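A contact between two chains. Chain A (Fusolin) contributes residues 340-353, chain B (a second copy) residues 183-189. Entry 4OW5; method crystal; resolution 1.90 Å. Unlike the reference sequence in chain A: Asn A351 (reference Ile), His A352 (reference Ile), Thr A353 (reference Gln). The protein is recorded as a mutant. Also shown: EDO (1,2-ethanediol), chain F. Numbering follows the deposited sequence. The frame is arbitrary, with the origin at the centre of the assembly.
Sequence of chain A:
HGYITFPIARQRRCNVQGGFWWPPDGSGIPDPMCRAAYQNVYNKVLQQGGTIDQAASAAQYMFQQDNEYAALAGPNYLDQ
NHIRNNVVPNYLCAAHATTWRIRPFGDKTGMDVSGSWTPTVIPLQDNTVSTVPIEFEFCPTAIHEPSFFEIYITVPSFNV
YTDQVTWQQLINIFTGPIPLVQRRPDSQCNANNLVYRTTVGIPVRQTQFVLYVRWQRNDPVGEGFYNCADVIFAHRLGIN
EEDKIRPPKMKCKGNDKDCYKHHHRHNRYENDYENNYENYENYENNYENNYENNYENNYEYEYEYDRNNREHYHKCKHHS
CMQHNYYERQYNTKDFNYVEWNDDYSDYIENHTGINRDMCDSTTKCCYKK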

ATOM      1  N   GLU A 340      11.440   5.809 -21.764  1.00 23.35           N
ATOM      2  CA  GLU A 340      11.942   7.174 -21.859  1.00 23.28           C
ATOM      3  C   GLU A 340      10.982   8.170 -21.221  1.00 24.47           C
ATOM      4  O   GLU A 340      11.413   9.065 -20.478  1.00 20.87           O
ATOM      5  CB  GLU A 340      12.193   7.580 -23.314  1.00 25.30           C
ATOM      6  CG  GLU A 340      13.528   7.076 -23.843  1.00 43.45           C
ATOM      7  CD  GLU A 340      13.902   7.533 -25.241  1.00 69.40           C
ATOM      8  OE1 GLU A 340      13.234   8.447 -25.782  1.00 60.71           O
ATOM      9  OE2 GLU A 340      14.892   6.990 -25.781  1.00 66.24           O
ATOM     10  N   TRP A 341       9.687   8.030 -21.519  1.00 20.97           N
ATOM     11  CA  TRP A 341       8.703   8.950 -20.969  1.00 20.38           C
ATOM     12  C   TRP A 341       8.696   8.860 -19.445  1.00 19.02           C
ATOM     13  O   TRP A 341       8.762   9.873 -18.784  1.00 15.37           O
ATOM     14  CB  TRP A 341       7.304   8.651 -21.532  1.00 20.36           C
ATOM     15  CG  TRP A 341       6.257   9.464 -20.849  1.00 22.27           C
ATOM     16  CD1 TRP A 341       6.018  10.799 -21.015  1.00 25.62           C
ATOM     17  CD2 TRP A 341       5.475   9.052 -19.728  1.00 21.88           C
ATOM     18  NE1 TRP A 341       5.114  11.235 -20.072  1.00 24.85           N
ATOM     19  CE2 TRP A 341       4.712  10.164 -19.315  1.00 25.70           C
ATOM     20  CE3 TRP A 341       5.354   7.849 -19.022  1.00 23.26           C
ATOM     21  CZ2 TRP A 341       3.853  10.107 -18.224  1.00 24.76           C
ATOM     22  CZ3 TRP A 341       4.437   7.775 -17.993  1.00 24.97           C
ATOM     23  CH2 TRP A 341       3.726   8.906 -17.582  1.00 25.42           C
ATOM     24  N   ASN A 342       8.615   7.651 -18.904  1.00 18.16           N
ATOM     25  CA  ASN A 342       8.516   7.443 -17.469  1.00 19.25           C
ATOM     26  C   ASN A 342       9.766   7.949 -16.700  1.00 24.48           C
ATOM     27  O   ASN A 342       9.653   8.350 -15.535  1.00 21.99           O
ATOM     28  CB  ASN A 342       8.270   5.975 -17.173  1.00 19.00           C
ATOM     29  CG  ASN A 342       7.881   5.728 -15.737  1.00 35.47           C
ATOM     30  OD1 ASN A 342       7.030   6.413 -15.173  1.00 24.47           O
ATOM     31  ND2 ASN A 342       8.548   4.821 -15.086  1.00 28.28           N
ATOM     32  N   ASP A 343      10.939   7.902 -17.334  1.00 20.86           N
ATOM     33  CA  ASP A 343      12.150   8.439 -16.721  1.00 21.08           C
ATOM     34  C   ASP A 343      12.051   9.977 -16.589  1.00 22.11           C
ATOM     35  O   ASP A 343      12.445  10.550 -15.562  1.00 21.75           O
ATOM     36  CB  ASP A 343      13.393   8.041 -17.522  1.00 24.30           C
ATOM     37  CG  ASP A 343      14.614   8.211 -16.665  1.00 39.74           C
ATOM     38  OD1 ASP A 343      14.823   7.351 -15.759  1.00 41.59           O
ATOM     39  OD2 ASP A 343      15.254   9.289 -16.762  1.00 39.07           O
ATOM     40  N   ASP A 344      11.499  10.642 -17.612  1.00 17.63           N
ATOM     41  CA  ASP A 344      11.265  12.098 -17.579  1.00 16.73           C
ATOM     42  C   ASP A 344      10.150  12.425 -16.585  1.00 17.76           C
ATOM     43  O   ASP A 344      10.225  13.430 -15.878  1.00 15.31           O
ATOM     44  CB  ASP A 344      10.902  12.639 -18.969  1.00 19.30           C
ATOM     45  CG  ASP A 344      12.071  12.761 -19.950  1.00 32.83           C
ATOM     46  OD1 ASP A 344      13.250  12.815 -19.487  1.00 32.00           O
ATOM     47  OD2 ASP A 344      11.812  12.830 -21.167  1.00 36.83           O
ATOM     48  N   TYR A 345       9.121  11.571 -16.536  1.00 15.32           N
ATOM     49  CA  TYR A 345       7.998  11.733 -15.586  1.00 14.62           C
ATOM     50  C   TYR A 345       8.504  11.558 -14.157  1.00 16.81           C
ATOM     51  O   TYR A 345       8.126  12.333 -13.303  1.00 14.56           O
ATOM     52  CB  TYR A 345       6.874  10.750 -15.873  1.00 14.93           C
ATOM     53  CG  TYR A 345       5.586  11.125 -15.191  1.00 13.56           C
ATOM     54  CD1 TYR A 345       4.873  12.253 -15.582  1.00 14.92           C
ATOM     55  CD2 TYR A 345       5.077  10.362 -14.142  1.00 12.85           C
ATOM     56  CE1 TYR A 345       3.704  12.633 -14.932  1.00 12.08           C
ATOM     57  CE2 TYR A 345       3.892  10.728 -13.490  1.00 12.58           C
ATOM     58  CZ  TYR A 345       3.210  11.862 -13.892  1.00 14.02           C
ATOM     59  OH  TYR A 345       2.001  12.227 -13.319  1.00 13.47           O
ATOM     60  N   SER A 346       9.416  10.590 -13.895  1.00 16.87           N
ATOM     61  CA  SER A 346       9.970  10.450 -12.534  1.00 17.62           C
ATOM     62  C   SER A 346      10.686  11.722 -12.093  1.00 20.81           C
ATOM     63  O   SER A 346      10.508  12.149 -10.954  1.00 20.22           O
ATOM     64  CB  SER A 346      10.920   9.255 -12.426  1.00 19.50           C
ATOM     65  OG  SER A 346      10.176   8.065 -12.572  1.00 35.10           O
ATOM     66  N   ASP A 347      11.456  12.362 -12.996  1.00 18.95           N
ATOM     67  CA  ASP A 347      12.149  13.631 -12.679  1.00 18.19           C
ATOM     68  C   ASP A 347      11.152  14.753 -12.405  1.00 20.08           C
ATOM     69  O   ASP A 347      11.388  15.562 -11.508  1.00 20.45           O
ATOM     70  CB  ASP A 347      13.093  14.064 -13.819  1.00 20.56           C
ATOM     71  CG  ASP A 347      14.277  13.131 -14.042  1.00 32.97           C
ATOM     72  OD1 ASP A 347      14.553  12.300 -13.157  1.00 32.87           O
ATOM     73  OD2 ASP A 347      14.898  13.211 -15.121  1.00 39.76           O
ATOM     74  N   TYR A 348      10.051  14.812 -13.173  1.00 15.21           N
ATOM     75  CA  TYR A 348       8.996  15.818 -12.983  1.00 13.26           C
ATOM     76  C   TYR A 348       8.406  15.702 -11.562  1.00 15.54           C
ATOM     77  O   TYR A 348       8.258  16.700 -10.872  1.00 14.06           O
ATOM     78  CB  TYR A 348       7.872  15.695 -14.032  1.00 13.27           C
ATOM     79  CG  TYR A 348       7.091  16.988 -14.202  1.00 14.64           C
ATOM     80  CD1 TYR A 348       6.034  17.304 -13.351  1.00 14.27           C
ATOM     81  CD2 TYR A 348       7.495  17.950 -15.119  1.00 14.98           C
ATOM     82  CE1 TYR A 348       5.365  18.514 -13.447  1.00 14.85           C
ATOM     83  CE2 TYR A 348       6.863  19.186 -15.193  1.00 16.09           C
ATOM     84  CZ  TYR A 348       5.752  19.439 -14.404  1.00 22.15           C
ATOM     85  OH  TYR A 348       5.108  20.648 -14.464  1.00 19.35           O
ATOM     86  N   ILE A 349       8.131  14.477 -11.109  1.00 13.49           N
ATOM     87  CA  ILE A 349       7.594  14.260  -9.752  1.00 13.48           C
ATOM     88  C   ILE A 349       8.546  14.841  -8.714  1.00 19.11           C
ATOM     89  O   ILE A 349       8.115  15.607  -7.847  1.00 19.91           O
ATOM     90  CB  ILE A 349       7.363  12.760  -9.480  1.00 15.23           C
ATOM     91  CG1 ILE A 349       6.256  12.162 -10.371  1.00 15.35           C
ATOM     92  CG2 ILE A 349       7.026  12.520  -8.009  1.00 16.68           C
ATOM     93  CD1 ILE A 349       6.329  10.635 -10.442  1.00 15.88           C
ATOM     94  N   GLU A 350       9.833  14.486  -8.807  1.00 16.84           N
ATOM     95  CA  GLU A 350      10.843  14.968  -7.858  1.00 17.47           C
ATOM     96  C   GLU A 350      10.956  16.492  -7.853  1.00 20.05           C
ATOM     97  O   GLU A 350      11.045  17.074  -6.786  1.00 20.58           O
ATOM     98  CB  GLU A 350      12.214  14.354  -8.166  1.00 19.73           C
ATOM     99  N   ASN A 351      10.886  17.139  -9.024  1.00 14.85           N
ATOM    100  CA  ASN A 351      11.019  18.581  -9.126  1.00 14.24           C
ATOM    101  C   ASN A 351       9.766  19.376  -8.851  1.00 17.91           C
ATOM    102  O   ASN A 351       9.901  20.581  -8.624  1.00 19.43           O
ATOM    103  CB  ASN A 351      11.541  18.963 -10.520  1.00 17.10           C
ATOM    104  CG  ASN A 351      12.943  18.460 -10.739  1.00 38.12           C
ATOM    105  OD1 ASN A 351      13.767  18.469  -9.820  1.00 34.76           O
ATOM    106  ND2 ASN A 351      13.250  17.993 -11.941  1.00 30.12           N
ATOM    107  N   HIS A 352       8.554  18.777  -8.912  1.00 16.56           N
ATOM    108  CA  HIS A 352       7.314  19.556  -8.754  1.00 15.51           C
ATOM    109  C   HIS A 352       6.396  19.030  -7.659  1.00 18.04           C
ATOM    110  O   HIS A 352       5.218  19.391  -7.617  1.00 17.34           O
ATOM    111  CB  HIS A 352       6.593  19.669 -10.107  1.00 16.01           C
ATOM    112  CG  HIS A 352       7.482  20.307 -11.118  1.00 19.20           C
ATOM    113  ND1 HIS A 352       7.769  21.659 -11.063  1.00 21.28           N
ATOM    114  CD2 HIS A 352       8.259  19.739 -12.068  1.00 20.13           C
ATOM    115  CE1 HIS A 352       8.635  21.882 -12.045  1.00 20.17           C
ATOM    116  NE2 HIS A 352       8.970  20.754 -12.659  1.00 19.88           N
ATOM    117  N   THR A 353       6.968  18.315  -6.695  1.00 15.02           N
ATOM    118  CA  THR A 353       6.281  17.885  -5.477  1.00 14.72           C
ATOM    119  C   THR A 353       7.228  18.146  -4.314  1.00 18.49           C
ATOM    120  O   THR A 353       8.445  18.153  -4.495  1.00 16.79           O
ATOM    121  CB  THR A 353       5.805  16.426  -5.488  1.00 17.56           C
ATOM    122  OG1 THR A 353       6.915  15.537  -5.409  1.00 17.96           O
ATOM    123  CG2 THR A 353       4.924  16.090  -6.669  1.00 19.54           C
TER
HETATM  124  C1  EDO F 405       3.269  13.525 -22.082  1.00 35.49           C
HETATM  125  O1  EDO F 405       2.718  14.541 -22.908  1.00 36.78           O
HETATM  126  C2  EDO F 405       2.144  12.834 -21.258  1.00 34.03           C
HETATM  127  O2  EDO F 405       1.044  13.721 -21.064  1.00 29.08           O
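Chain B (183-189) RRPDSQC

The chain B segment has no regular secondary structure and packs along one side of the chain A helix. It runs obliquely, in the sense opposite to the helix: Arg B184 and Asp B186 lie near His A352 and Tyr A348, and Gln B188 reaches back to Tyr A345 and Trp A341. The CA atoms of Tyr A348 and Asp B186 are 7.3 Å apart, and those of Tyr A345 and Gln B188 are 7.8 Å apart. In a type I β turn from Arg B184 to Ser B187, closed by a hydrogen bond from Ser B187 N to Arg B184 O (2.9 Å), the CA-to-CB bonds of Arg B184 and Asp B186 point toward the helix. Ser B187 points away from it, and its OG instead accepts a hydrogen bond from Cys B189 N at 2.9 Å.

Gln B188 loses the most surface to the contact. Its side chain is folded: chi1 is m, which sets CG over one face of the Tyr A348 ring, 4.1 Å from its centroid in a CH-π contact; chi2, also m, carries the amide to the preceding helical turns. There Gln B188 OE1 accepts a hydrogen bond from Trp A341 NE1 (3.1 Å) and lies at the edge of the Tyr A345 ring, 3.5 Å from CD1. Gln B188 NE2 donates to water 3 (2.6 Å), which in turn donates to Trp A341 O at 3.1 Å. Both aromatic residues have CB sideways to chain B, but their t chi1 rotamers bring the ring ends nearer. The Gln B188 carbonyl O accepts a 2.8 Å hydrogen bond from O1 of a 1,2-ethanediol, probably derived from the crystallisation liquor.

Tyr A348, also t, points toward chain B and presents its ring edge to the turn, with CD2 3.3 Å from Asp B186 O. Its OH accepts a hydrogen bond from water 1 (2.7 Å), which also donates to Asp B186 OD1 (2.9 Å) and accepts from Arg B184 NH1 (2.9 Å), linking three side chains across the contact.

The p rotamer of Asp B186 places OD2 in line with the imidazole of His A352, whose m rotamer directs NE2 into a short, nearly linear hydrogen bond (2.6 Å, 171°). The same OD2 accepts from water 2 at 2.6 Å, and that water accepts from Asn A351 ND2 at 2.9 Å. Arg B184, extended beyond an m chi1, brings NH1 to 3.5 Å from His A352 CE1. Asn A351 and His A352 both differ from the reference sequence.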

ATOM      1  N   ARG B 183       4.567  27.593 -20.151  1.00 16.76           N
ATOM      2  CA  ARG B 183       5.017  26.268 -19.766  1.00 17.72           C
ATOM      3  C   ARG B 183       6.523  26.316 -19.499  1.00 24.73           C
ATOM      4  O   ARG B 183       7.267  27.062 -20.162  1.00 24.76           O
ATOM      5  CB  ARG B 183       4.706  25.222 -20.871  1.00 18.35           C
ATOM      6  CG  ARG B 183       5.705  25.237 -22.026  1.00 22.87           C
ATOM      7  CD  ARG B 183       5.369  24.308 -23.196  1.00 31.53           C
ATOM      8  NE  ARG B 183       5.934  22.967 -23.070  1.00 45.52           N
ATOM      9  CZ  ARG B 183       7.222  22.641 -23.212  1.00 69.74           C
ATOM     10  NH1 ARG B 183       8.132  23.578 -23.475  1.00 60.77           N
ATOM     11  NH2 ARG B 183       7.612  21.379 -23.072  1.00 60.95           N
ATOM     12  N   ARG B 184       6.976  25.528 -18.558  1.00 20.94           N
ATOM     13  CA  ARG B 184       8.399  25.478 -18.283  1.00 20.82           C
ATOM     14  C   ARG B 184       9.085  24.558 -19.284  1.00 24.20           C
ATOM     15  O   ARG B 184       8.431  23.698 -19.860  1.00 20.73           O
ATOM     16  CB  ARG B 184       8.651  24.968 -16.880  1.00 16.82           C
ATOM     17  CG  ARG B 184       8.208  25.882 -15.766  1.00 20.01           C
ATOM     18  CD  ARG B 184       9.006  25.541 -14.527  1.00 26.38           C
ATOM     19  NE  ARG B 184       8.468  26.184 -13.330  1.00 27.79           N
ATOM     20  CZ  ARG B 184       7.435  25.733 -12.632  1.00 34.16           C
ATOM     21  NH1 ARG B 184       6.787  24.633 -13.016  1.00 18.12           N
ATOM     22  NH2 ARG B 184       7.018  26.389 -11.564  1.00 25.81           N
ATOM     23  N   PRO B 185      10.414  24.663 -19.474  1.00 24.44           N
ATOM     24  CA  PRO B 185      11.106  23.745 -20.410  1.00 23.39           C
ATOM     25  C   PRO B 185      10.901  22.253 -20.117  1.00 24.18           C
ATOM     26  O   PRO B 185      10.894  21.460 -21.050  1.00 23.60           O
ATOM     27  CB  PRO B 185      12.575  24.132 -20.245  1.00 26.16           C
ATOM     28  CG  PRO B 185      12.518  25.598 -19.832  1.00 31.52           C
ATOM     29  CD  PRO B 185      11.335  25.672 -18.918  1.00 26.40           C
ATOM     30  N   ASP B 186      10.679  21.866 -18.845  1.00 18.84           N
ATOM     31  CA  ASP B 186      10.454  20.453 -18.493  1.00 19.38           C
ATOM     32  C   ASP B 186       8.945  20.049 -18.518  1.00 23.23           C
ATOM     33  O   ASP B 186       8.597  18.948 -18.081  1.00 22.44           O
ATOM     34  CB  ASP B 186      11.021  20.179 -17.093  1.00 20.97           C
ATOM     35  CG  ASP B 186      10.245  20.790 -15.929  1.00 25.15           C
ATOM     36  OD1 ASP B 186       9.429  21.726 -16.165  1.00 23.59           O
ATOM     37  OD2 ASP B 186      10.502  20.393 -14.785  1.00 27.40           O
ATOM     38  N   SER B 187       8.058  20.923 -19.002  1.00 18.82           N
ATOM     39  CA  SER B 187       6.640  20.625 -19.003  1.00 19.69           C
ATOM     40  C   SER B 187       6.285  19.316 -19.665  1.00 28.12           C
ATOM     41  O   SER B 187       6.864  18.915 -20.673  1.00 27.83           O
ATOM     42  CB  SER B 187       5.858  21.720 -19.697  1.00 21.10           C
ATOM     43  OG  SER B 187       4.491  21.339 -19.763  1.00 24.88           O
ATOM     44  N   GLN B 188       5.238  18.719 -19.127  1.00 28.63           N
ATOM     45  CA  GLN B 188       4.636  17.489 -19.604  1.00 29.41           C
ATOM     46  C   GLN B 188       3.571  17.761 -20.712  1.00 32.16           C
ATOM     47  O   GLN B 188       3.001  16.811 -21.253  1.00 34.40           O
ATOM     48  CB  GLN B 188       3.981  16.781 -18.394  1.00 30.07           C
ATOM     49  CG  GLN B 188       4.969  16.075 -17.452  1.00 31.21           C
ATOM     50  CD  GLN B 188       5.662  14.916 -18.150  1.00 46.72           C
ATOM     51  OE1 GLN B 188       5.015  13.975 -18.620  1.00 40.13           O
ATOM     52  NE2 GLN B 188       6.989  14.935 -18.237  1.00 38.46           N
ATOM     53  N   CYS B 189       3.281  19.048 -20.990  1.00 23.75           N
ATOM     54  CA  CYS B 189       2.286  19.533 -21.931  1.00 21.59           C
ATOM     55  C   CYS B 189       2.986  19.985 -23.225  1.00 28.22           C
ATOM     56  O   CYS B 189       3.576  21.065 -23.239  1.00 24.61           O
ATOM     57  CB  CYS B 189       1.523  20.685 -21.273  1.00 20.38           C
ATOM     58  SG  CYS B 189       0.265  21.468 -22.322  1.00 22.76           S
TER
HETATM   59  O   HOH W   1       6.914  22.607 -15.079  1.00 22.12           O
HETATM   60  O   HOH W   2      11.513  18.068 -14.255  1.00 25.43           O
HETATM   61  O   HOH W   3       7.696  12.702 -19.370  1.00 51.11           O